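PDB 2O8R: polyphosphate kinase from Porphyromonas gingivalis, which probably catalyses the reversible transfer of the terminal phosphate of ATP to a growing chain of inorganic polyphosphate. Local coordinates for residues I642-E647 with Y683-G688; Y177-L182 with L280-S285; V490-R495 with P501-F506. The protein carries 3 engineered substitutions. One frame throughout, in Å; residues are numbered along the deposited sequence.

Contact 1. Residues I642-E647 with Y683-G688; sequences IIDILE and YRYLKG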
loop_
_atom_site.group_PDB
_atom_site.type_symbol
_atom_site.label_atom_id
_atom_site.label_comp_id
_atom_site.label_asym_id
_atom_site.label_seq_id
_atom_site.Cartn_x
_atom_site.Cartn_y
_atom_site.Cartn_z
ATOM N N ILE A 642 -2.123 -28.541 -24.856
ATOM C CA ILE A 642 -3.243 -27.627 -24.627
ATOM C C ILE A 642 -4.562 -28.364 -24.792
ATOM O O ILE A 642 -5.475 -28.243 -23.965
ATOM C CB ILE A 642 -3.177 -26.425 -25.579
ATOM C CG1 ILE A 642 -2.062 -25.484 -25.139
ATOM C CG2 ILE A 642 -4.483 -25.661 -25.595
ATOM C CD1 ILE A 642 -1.721 -24.435 -26.171
ATOM N N ILE A 643 -4.634 -29.160 -25.848
ATOM C CA ILE A 643 -5.808 -29.972 -26.103
ATOM C C ILE A 643 -5.997 -30.996 -24.997
ATOM O O ILE A 643 -7.118 -31.192 -24.524
ATOM C CB ILE A 643 -5.745 -30.625 -27.493
ATOM C CG1 ILE A 643 -5.547 -29.523 -28.536
ATOM C CG2 ILE A 643 -7.024 -31.348 -27.791
ATOM C CD1 ILE A 643 -5.471 -30.000 -29.933
ATOM N N ASP A 644 -4.908 -31.626 -24.560
ATOM C CA ASP A 644 -4.997 -32.570 -23.450
ATOM C C ASP A 644 -5.692 -31.882 -22.278
ATOM O O ASP A 644 -6.682 -32.390 -21.744
ATOM C CB ASP A 644 -3.605 -33.025 -23.022
ATOM C CG ASP A 644 -3.033 -34.105 -23.912
ATOM O OD1 ASP A 644 -3.799 -34.785 -24.624
ATOM O OD2 ASP A 644 -1.802 -34.287 -23.884
ATOM N N ILE A 645 -5.173 -30.702 -21.927
ATOM C CA ILE A 645 -5.652 -29.889 -20.818
ATOM C C ILE A 645 -7.124 -29.518 -20.988
ATOM O O ILE A 645 -7.948 -29.765 -20.091
ATOM C CB ILE A 645 -4.765 -28.635 -20.652
ATOM C CG1 ILE A 645 -3.422 -29.021 -20.028
ATOM C CG2 ILE A 645 -5.451 -27.574 -19.799
ATOM C CD1 ILE A 645 -2.304 -28.085 -20.381
ATOM N N LEU A 646 -7.465 -28.964 -22.148
ATOM C CA LEU A 646 -8.857 -28.629 -22.432
ATOM C C LEU A 646 -9.768 -29.848 -22.364
ATOM O O LEU A 646 -10.919 -29.731 -21.965
ATOM C CB LEU A 646 -8.980 -27.960 -23.791
ATOM C CG LEU A 646 -8.318 -26.590 -23.848
ATOM C CD1 LEU A 646 -8.568 -26.006 -25.193
ATOM C CD2 LEU A 646 -8.839 -25.659 -22.750
ATOM N N GLU A 647 -9.245 -31.013 -22.743
ATOM C CA GLU A 647 -10.006 -32.254 -22.656
ATOM C C GLU A 647 -10.225 -32.603 -21.214
ATOM O O GLU A 647 -11.339 -32.959 -20.822
ATOM C CB GLU A 647 -9.311 -33.403 -23.386
ATOM C CG GLU A 647 -9.554 -33.401 -24.884
ATOM C CD GLU A 647 -8.732 -34.438 -25.602
ATOM O OE1 GLU A 647 -8.355 -35.446 -24.961
ATOM O OE2 GLU A 647 -8.466 -34.245 -26.809
ATOM N N TYR A 683 -3.007 -30.333 -12.671
ATOM C CA TYR A 683 -1.777 -30.314 -11.914
ATOM C C TYR A 683 -1.078 -31.669 -11.937
ATOM O O TYR A 683 0.142 -31.729 -12.114
ATOM C CB TYR A 683 -2.004 -29.865 -10.488
ATOM C CG TYR A 683 -0.718 -29.820 -9.699
ATOM C CD1 TYR A 683 0.192 -28.786 -9.884
ATOM C CD2 TYR A 683 -0.405 -30.814 -8.775
ATOM C CE1 TYR A 683 1.377 -28.729 -9.168
ATOM C CE2 TYR A 683 0.784 -30.767 -8.050
ATOM C CZ TYR A 683 1.669 -29.720 -8.255
ATOM O OH TYR A 683 2.845 -29.661 -7.549
ATOM N N ARG A 684 -1.847 -32.746 -11.771
ATOM C CA ARG A 684 -1.272 -34.094 -11.821
ATOM C C ARG A 684 -0.689 -34.401 -13.190
ATOM O O ARG A 684 0.396 -34.972 -13.293
ATOM C CB ARG A 684 -2.287 -35.159 -11.408
ATOM C CG ARG A 684 -2.580 -35.139 -9.918
ATOM C CD ARG A 684 -3.590 -36.184 -9.494
ATOM N NE ARG A 684 -4.322 -35.731 -8.311
ATOM C CZ ARG A 684 -5.623 -35.443 -8.289
ATOM N NH1 ARG A 684 -6.368 -35.582 -9.387
ATOM N NH2 ARG A 684 -6.186 -35.029 -7.157
ATOM N N TYR A 685 -1.411 -33.999 -14.231
ATOM C CA TYR A 685 -0.980 -34.213 -15.609
ATOM C C TYR A 685 0.378 -33.551 -15.872
ATOM O O TYR A 685 1.287 -34.184 -16.404
ATOM C CB TYR A 685 -2.065 -33.689 -16.560
ATOM C CG TYR A 685 -1.642 -33.475 -17.995
ATOM C CD1 TYR A 685 -1.711 -34.501 -18.925
ATOM C CD2 TYR A 685 -1.203 -32.234 -18.430
ATOM C CE1 TYR A 685 -1.330 -34.297 -20.245
ATOM C CE2 TYR A 685 -0.831 -32.023 -19.741
ATOM C CZ TYR A 685 -0.894 -33.058 -20.648
ATOM O OH TYR A 685 -0.507 -32.842 -21.961
ATOM N N LEU A 686 0.503 -32.286 -15.470
ATOM C CA LEU A 686 1.693 -31.488 -15.732
ATOM C C LEU A 686 2.861 -31.930 -14.871
ATOM O O LEU A 686 4.002 -31.941 -15.326
ATOM C CB LEU A 686 1.407 -29.997 -15.522
ATOM C CG LEU A 686 0.596 -29.341 -16.646
ATOM C CD1 LEU A 686 0.053 -27.995 -16.244
ATOM C CD2 LEU A 686 1.439 -29.201 -17.884
ATOM N N LYS A 687 2.569 -32.302 -13.630
ATOM C CA LYS A 687 3.589 -32.812 -12.735
ATOM C C LYS A 687 4.065 -34.151 -13.289
ATOM O O LYS A 687 5.266 -34.417 -13.348
ATOM C CB LYS A 687 3.025 -32.972 -11.330
ATOM C CG LYS A 687 4.057 -33.348 -10.283
ATOM C CD LYS A 687 3.381 -33.756 -8.979
ATOM C CE LYS A 687 4.402 -34.364 -8.026
ATOM N NZ LYS A 687 3.782 -34.726 -6.724
ATOM N N GLY A 688 3.108 -34.968 -13.722
ATOM C CA GLY A 688 3.398 -36.235 -14.379
ATOM C C GLY A 688 4.459 -36.063 -15.442
ATOM O O GLY A 688 5.546 -36.614 -15.334
#
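Y685 reaches out of one helix and sets its hydroxyl against D644 and one side of its ring against I645, and these three side chains carry the contact. The backbones stand well apart, with CA of I645 and CA of Y685 8.2 Å from each other, and the tyrosine spans the gap. Its CG sits anti to the backbone N (chi1 164°), which sends the ring across to the other helix. There Y685 OH donates a hydrogen bond to D644 OD2 at 2.7 Å, using the anti lone pair of that oxygen, the one turned away from OD1. The carboxylate stands steeply to the ring, their planes 76° apart, and the oxygen lies at the ring edge, near its plane. D644 also backs the bond with carbon: its CB comes within 3.6 Å of Y685 CZ. While D644 lies near CE1, I645 meets the carbon across the ring, its CG1 4.0 Å from Y685 CE2. Between the two segments the ring is held by one polar bond and light apolar packing.

D644 OD1 has a long, weak ion pair with R640 one turn back. Y685 also touches E641 and I648, so it meets helix 636-651 over more than one turn; helix 678-691 is the last helix of the model. I645 and L686 both rest on H348 of strand 345-349, and I642 and L646 pack on I600 of strand 600-603.

Contact 2. Residues Y177-L182 with L280-S285; sequences YSYALL and LRYICS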
loop_
_atom_site.group_PDB
_atom_site.type_symbol
_atom_site.label_atom_id
_atom_site.label_comp_id
_atom_site.label_asym_id
_atom_site.label_seq_id
_atom_site.Cartn_x
_atom_site.Cartn_y
_atom_site.Cartn_z
ATOM N N TYR A 177 -39.813 10.575 17.277
ATOM C CA TYR A 177 -38.540 9.882 17.314
ATOM C C TYR A 177 -37.427 10.740 16.741
ATOM O O TYR A 177 -37.598 11.384 15.705
ATOM C CB TYR A 177 -38.614 8.587 16.510
ATOM C CG TYR A 177 -39.192 7.397 17.235
ATOM C CD1 TYR A 177 -40.168 6.611 16.633
ATOM C CD2 TYR A 177 -38.755 7.044 18.512
ATOM C CE1 TYR A 177 -40.699 5.497 17.272
ATOM C CE2 TYR A 177 -39.288 5.938 19.167
ATOM C CZ TYR A 177 -40.259 5.170 18.533
ATOM O OH TYR A 177 -40.800 4.078 19.158
ATOM N N SER A 178 -36.288 10.742 17.425
ATOM C CA SER A 178 -35.059 11.301 16.892
ATOM C C SER A 178 -34.318 10.233 16.082
ATOM O O SER A 178 -34.565 9.034 16.236
ATOM C CB SER A 178 -34.176 11.797 18.029
ATOM O OG SER A 178 -34.391 13.176 18.254
ATOM N N TYR A 179 -33.412 10.662 15.213
ATOM C CA TYR A 179 -32.627 9.716 14.437
ATOM C C TYR A 179 -31.178 10.125 14.363
ATOM O O TYR A 179 -30.866 11.307 14.289
ATOM C CB TYR A 179 -33.211 9.537 13.047
ATOM C CG TYR A 179 -34.534 8.850 13.104
ATOM C CD1 TYR A 179 -34.607 7.480 13.302
ATOM C CD2 TYR A 179 -35.717 9.567 13.004
ATOM C CE1 TYR A 179 -35.811 6.835 13.369
ATOM C CE2 TYR A 179 -36.936 8.929 13.075
ATOM C CZ TYR A 179 -36.976 7.559 13.262
ATOM O OH TYR A 179 -38.183 6.896 13.336
ATOM N N ALA A 180 -30.291 9.136 14.405
ATOM C CA ALA A 180 -28.865 9.412 14.362
ATOM C C ALA A 180 -28.111 8.467 13.439
ATOM O O ALA A 180 -28.541 7.335 13.159
ATOM C CB ALA A 180 -28.282 9.385 15.737
ATOM N N LEU A 181 -26.980 8.954 12.959
ATOM C CA LEU A 181 -26.156 8.187 12.066
ATOM C C LEU A 181 -24.828 8.038 12.738
ATOM O O LEU A 181 -24.254 9.039 13.172
ATOM C CB LEU A 181 -25.967 8.957 10.763
ATOM C CG LEU A 181 -25.293 8.264 9.584
ATOM C CD1 LEU A 181 -26.190 7.192 9.004
ATOM C CD2 LEU A 181 -24.984 9.289 8.530
ATOM N N LEU A 182 -24.329 6.810 12.848
ATOM C CA LEU A 182 -22.902 6.674 13.158
ATOM C C LEU A 182 -22.070 5.713 12.297
ATOM O O LEU A 182 -22.597 4.857 11.567
ATOM C CB LEU A 182 -22.620 6.538 14.662
ATOM C CG LEU A 182 -23.393 5.565 15.525
ATOM C CD1 LEU A 182 -22.818 4.185 15.369
ATOM C CD2 LEU A 182 -23.282 6.018 16.951
ATOM N N LEU A 280 -36.389 5.052 6.901
ATOM C CA LEU A 280 -35.868 5.068 5.537
ATOM C C LEU A 280 -36.074 6.454 4.956
ATOM O O LEU A 280 -35.112 7.128 4.570
ATOM C CB LEU A 280 -36.574 4.043 4.657
ATOM C CG LEU A 280 -35.769 3.424 3.510
ATOM C CD1 LEU A 280 -36.652 2.460 2.751
ATOM C CD2 LEU A 280 -35.154 4.450 2.556
ATOM N N ARG A 281 -37.334 6.885 4.920
ATOM C CA ARG A 281 -37.671 8.204 4.396
ATOM C C ARG A 281 -37.125 9.316 5.280
ATOM O O ARG A 281 -37.238 10.492 4.941
ATOM C CB ARG A 281 -39.179 8.358 4.148
ATOM C CG ARG A 281 -40.040 8.536 5.389
ATOM C CD ARG A 281 -41.510 8.699 5.013
ATOM N NE ARG A 281 -42.014 7.546 4.263
ATOM C CZ ARG A 281 -42.823 6.608 4.753
ATOM N NH1 ARG A 281 -43.244 6.672 6.011
ATOM N NH2 ARG A 281 -43.217 5.602 3.980
ATOM N N TYR A 282 -36.522 8.941 6.404
ATOM C CA TYR A 282 -35.823 9.913 7.227
ATOM C C TYR A 282 -34.388 10.135 6.756
ATOM O O TYR A 282 -33.854 11.236 6.902
ATOM C CB TYR A 282 -35.870 9.562 8.717
ATOM C CG TYR A 282 -35.930 10.799 9.575
ATOM C CD1 TYR A 282 -37.157 11.375 9.903
ATOM C CD2 TYR A 282 -34.764 11.423 10.023
ATOM C CE1 TYR A 282 -37.229 12.521 10.668
ATOM C CE2 TYR A 282 -34.821 12.570 10.791
ATOM C CZ TYR A 282 -36.058 13.118 11.110
ATOM O OH TYR A 282 -36.131 14.260 11.873
ATOM N N ILE A 283 -33.761 9.106 6.191
ATOM C CA ILE A 283 -32.477 9.322 5.529
ATOM C C ILE A 283 -32.714 9.682 4.062
ATOM O O ILE A 283 -31.848 10.261 3.405
ATOM C CB ILE A 283 -31.509 8.131 5.641
ATOM C CG1 ILE A 283 -31.911 7.185 6.771
ATOM C CG2 ILE A 283 -30.095 8.646 5.852
ATOM C CD1 ILE A 283 -31.460 5.751 6.558
ATOM N N CYS A 284 -33.899 9.350 3.559
ATOM C CA CYS A 284 -34.325 9.804 2.240
ATOM C C CYS A 284 -34.757 11.275 2.296
ATOM O O CYS A 284 -34.808 11.958 1.269
ATOM C CB CYS A 284 -35.459 8.924 1.709
ATOM S SG CYS A 284 -36.226 9.494 0.165
ATOM N N SER A 285 -35.047 11.754 3.507
ATOM C CA SER A 285 -35.376 13.160 3.751
ATOM C C SER A 285 -34.222 14.097 3.364
ATOM O O SER A 285 -34.427 15.299 3.170
ATOM C CB SER A 285 -35.754 13.363 5.224
ATOM O OG SER A 285 -36.484 14.560 5.422
#
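Y179 and Y282 make this contact between them, one ring from a strand and the other from a helix. The course of Y179 is simplest to follow from its base. CB already lies against the partner, 3.9 Å from Y282 CD2, and CG is scarcely farther from that same carbon at 4.0 Å. The first torsion (chi1 -68°) places CG beside the backbone N, which turns the CD2 side of the ring toward the helix. Next along the ring, CD2 makes the closest approach, 3.6 Å from Y282 CD2, and it lies above the middle of the Y282 ring, 3.5 Å from the ring plane. CE2 then continues across the same face and comes 4.0 Å from Y282 CD1. Of the ring, CG and the CD2-CE2 side do the touching; CZ and OH of Y179 lead on past Y282 and come within 4.2 Å of none of its atoms.

The ring centroids are 4.7 Å apart and the planes are inclined by 41°, an intermediate tilt that is neither a parallel stack nor a T-shape. One ring leans a side over the face of the other, so the touching surfaces are entirely carbon and the attraction is dispersive, without a polar bond to fix the angle.

In the fold, strand 178-183 runs between strands 146-147 and 163-169 of the middle-domain sheet. Y179 bonds through its backbone to L148, and S178 and A180 bond to L168 and V166 on the other side. Helix 277-283 lies over this sheet and connects strand 268-272 to its parallel neighbour 294-297, a beta-alpha-beta arrangement. L280 and I283 seat the helix on Y271 and F269 of strand 268-272, while Y282 extends to Y179 and to P150 in a loop.

Contact 3. Residues V490-R495 with P501-F506; sequences VYRLFR and PEPARF. With SO4 (sulfate ion), chain E.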
loop_
_atom_site.group_PDB
_atom_site.type_symbol
_atom_site.label_atom_id
_atom_site.label_comp_id
_atom_site.label_asym_id
_atom_site.label_seq_id
_atom_site.Cartn_x
_atom_site.Cartn_y
_atom_site.Cartn_z
ATOM N N VAL A 490 5.813 -9.475 -33.300
ATOM C CA VAL A 490 5.801 -8.752 -32.041
ATOM C C VAL A 490 6.673 -7.500 -32.180
ATOM O O VAL A 490 6.274 -6.398 -31.761
ATOM C CB VAL A 490 6.292 -9.644 -30.881
ATOM C CG1 VAL A 490 6.495 -8.832 -29.615
ATOM C CG2 VAL A 490 5.304 -10.772 -30.618
ATOM N N TYR A 491 7.845 -7.678 -32.792
ATOM C CA TYR A 491 8.726 -6.567 -33.117
ATOM C C TYR A 491 7.967 -5.454 -33.831
ATOM O O TYR A 491 7.995 -4.289 -33.420
ATOM C CB TYR A 491 9.868 -7.043 -34.006
ATOM C CG TYR A 491 10.605 -5.907 -34.671
ATOM C CD1 TYR A 491 11.564 -5.188 -33.976
ATOM C CD2 TYR A 491 10.340 -5.549 -35.990
ATOM C CE1 TYR A 491 12.234 -4.140 -34.561
ATOM C CE2 TYR A 491 11.008 -4.503 -36.583
ATOM C CZ TYR A 491 11.958 -3.803 -35.860
ATOM O OH TYR A 491 12.637 -2.749 -36.432
ATOM N N ARG A 492 7.292 -5.843 -34.904
ATOM C CA ARG A 492 6.522 -4.934 -35.725
ATOM C C ARG A 492 5.366 -4.326 -34.955
ATOM O O ARG A 492 5.087 -3.136 -35.102
ATOM C CB ARG A 492 6.000 -5.658 -36.968
ATOM C CG ARG A 492 5.191 -4.781 -37.878
ATOM C CD ARG A 492 4.654 -5.543 -39.070
ATOM N NE ARG A 492 5.526 -5.439 -40.235
ATOM C CZ ARG A 492 6.050 -6.477 -40.871
ATOM N NH1 ARG A 492 5.784 -7.713 -40.470
ATOM N NH2 ARG A 492 6.836 -6.277 -41.915
ATOM N N LEU A 493 4.702 -5.138 -34.132
ATOM C CA LEU A 493 3.594 -4.651 -33.304
ATOM C C LEU A 493 4.030 -3.478 -32.425
ATOM O O LEU A 493 3.358 -2.442 -32.390
ATOM C CB LEU A 493 3.009 -5.763 -32.442
ATOM C CG LEU A 493 1.904 -5.381 -31.446
ATOM C CD1 LEU A 493 0.719 -4.698 -32.124
ATOM C CD2 LEU A 493 1.452 -6.608 -30.629
ATOM N N PHE A 494 5.160 -3.626 -31.737
ATOM C CA PHE A 494 5.578 -2.582 -30.820
ATOM C C PHE A 494 5.982 -1.301 -31.533
ATOM O O PHE A 494 5.814 -0.211 -30.996
ATOM C CB PHE A 494 6.698 -3.052 -29.919
ATOM C CG PHE A 494 6.239 -3.856 -28.736
ATOM C CD1 PHE A 494 5.604 -3.242 -27.674
ATOM C CD2 PHE A 494 6.475 -5.224 -28.670
ATOM C CE1 PHE A 494 5.201 -3.970 -26.564
ATOM C CE2 PHE A 494 6.068 -5.967 -27.561
ATOM C CZ PHE A 494 5.431 -5.341 -26.507
ATOM N N ARG A 495 6.506 -1.426 -32.742
ATOM C CA ARG A 495 6.862 -0.246 -33.511
ATOM C C ARG A 495 5.609 0.499 -33.912
ATOM O O ARG A 495 5.558 1.725 -33.829
ATOM C CB ARG A 495 7.677 -0.619 -34.743
ATOM C CG ARG A 495 9.146 -0.726 -34.462
ATOM C CD ARG A 495 9.938 -1.135 -35.683
ATOM N NE ARG A 495 9.630 -0.330 -36.856
ATOM C CZ ARG A 495 10.160 0.857 -37.123
ATOM N NH1 ARG A 495 11.040 1.406 -36.296
ATOM N NH2 ARG A 495 9.800 1.500 -38.224
ATOM N N PRO A 501 6.740 4.066 -38.672
ATOM C CA PRO A 501 6.221 3.477 -39.911
ATOM C C PRO A 501 6.578 1.995 -40.014
ATOM O O PRO A 501 7.727 1.622 -39.792
ATOM C CB PRO A 501 6.912 4.286 -41.012
ATOM C CG PRO A 501 8.125 4.868 -40.366
ATOM C CD PRO A 501 7.782 5.079 -38.925
ATOM N N GLU A 502 5.571 1.170 -40.306
ATOM C CA GLU A 502 5.702 -0.282 -40.478
ATOM C C GLU A 502 4.494 -0.734 -41.254
ATOM O O GLU A 502 3.390 -0.251 -40.996
ATOM C CB GLU A 502 5.654 -1.003 -39.142
ATOM C CG GLU A 502 6.971 -1.121 -38.436
ATOM C CD GLU A 502 7.930 -2.079 -39.105
ATOM O OE1 GLU A 502 7.478 -3.114 -39.642
ATOM O OE2 GLU A 502 9.145 -1.801 -39.078
ATOM N N PRO A 503 4.683 -1.662 -42.203
ATOM C CA PRO A 503 3.554 -2.232 -42.946
ATOM C C PRO A 503 2.620 -2.967 -41.997
ATOM O O PRO A 503 3.093 -3.660 -41.100
ATOM C CB PRO A 503 4.220 -3.236 -43.876
ATOM C CG PRO A 503 5.656 -2.825 -43.941
ATOM C CD PRO A 503 5.974 -2.225 -42.627
ATOM N N ALA A 504 1.311 -2.811 -42.176
ATOM C CA ALA A 504 0.343 -3.445 -41.272
ATOM C C ALA A 504 0.108 -4.930 -41.599
ATOM O O ALA A 504 -0.996 -5.326 -41.973
ATOM C CB ALA A 504 -0.964 -2.674 -41.284
ATOM N N ARG A 505 1.153 -5.742 -41.441
ATOM C CA ARG A 505 1.179 -7.108 -41.959
ATOM C C ARG A 505 1.925 -8.035 -41.018
ATOM O O ARG A 505 3.087 -7.786 -40.694
ATOM C CB ARG A 505 1.891 -7.149 -43.320
ATOM C CG ARG A 505 1.137 -6.525 -44.486
ATOM C CD ARG A 505 1.791 -6.882 -45.812
ATOM N NE ARG A 505 3.067 -6.203 -46.013
ATOM C CZ ARG A 505 3.225 -5.108 -46.751
ATOM N NH1 ARG A 505 2.184 -4.557 -47.364
ATOM N NH2 ARG A 505 4.430 -4.565 -46.880
ATOM N N PHE A 506 1.279 -9.122 -40.613
ATOM C CA PHE A 506 1.911 -10.072 -39.701
ATOM C C PHE A 506 1.953 -11.488 -40.290
ATOM O O PHE A 506 1.041 -11.885 -41.013
ATOM C CB PHE A 506 1.212 -10.026 -38.329
ATOM C CG PHE A 506 1.098 -8.635 -37.762
ATOM C CD1 PHE A 506 2.106 -8.114 -36.964
ATOM C CD2 PHE A 506 -0.000 -7.833 -38.054
ATOM C CE1 PHE A 506 2.016 -6.825 -36.457
ATOM C CE2 PHE A 506 -0.100 -6.539 -37.547
ATOM C CZ PHE A 506 0.907 -6.038 -36.752
HETATM S S SO4 E . 5.834 -8.290 -45.178
HETATM O O1 SO4 E . 7.258 -8.447 -44.877
HETATM O O2 SO4 E . 5.017 -8.558 -43.990
HETATM O O3 SO4 E . 5.602 -6.919 -45.628
HETATM O O4 SO4 E . 5.462 -9.233 -46.230
#
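The loop carrying P501-F506 folds back along helix 484-497, with CA of E502 6.7 Å from CA of R492. E502 is gripped by two arginines one helical turn apart. R495 NE bonds to E502 OE2 at 2.7 Å, meeting it on the anti side and 27° out of the carboxylate plane. R492 NE makes a salt bridge to E502 OE1 at 3.1 Å, its hydrogen bond weak. The R495 guanidinium also sends NH2 to P501 O at 2.6 Å, binding side chain and backbone together. R492 stretches out from its base, CG anti to the backbone N (chi1 -180°), then bends at chi3; its CD lies 3.9 Å from F506 CE1. That ring presents its edge to L493 N and packs on V511. The side chain of L493 lies about 10 Å from that of H439, the predicted phosphohistidine.

R505, its guanidinium partly covered by P503 CB, binds a sulfate, probably from the crystallisation liquor, through NE and NH2, both to O3. R492 NH2 lies 3.6 Å from SO4 O2, without a hydrogen bond. E502, shared by two arginines, is probably ionised, and R505 and R492 would favour an anion here, consistent with the sulfate.

Overall arrangement
The three contacts join different elements, and none touches another. Contacts 1 and 3 are surface contacts, their nearest atoms about 16 Å apart; contact 2 is partly buried and lies on the opposite side of the chain's centre, its centre about 58 Å from that of contact 1 and about 61 Å from that of contact 3. Contact 1 pairs two helices, contact 2 a helix with a strand, and contact 3 a helix with the loop that follows it. Chemistry differs accordingly. Contact 2 is aromatic packing alone, contact 1 mixes one tyrosine-carboxylate hydrogen bond with an apolar touch, and contact 3, the most extensive, is a salt-bridge network and the one near H439, the predicted phosphohistidine.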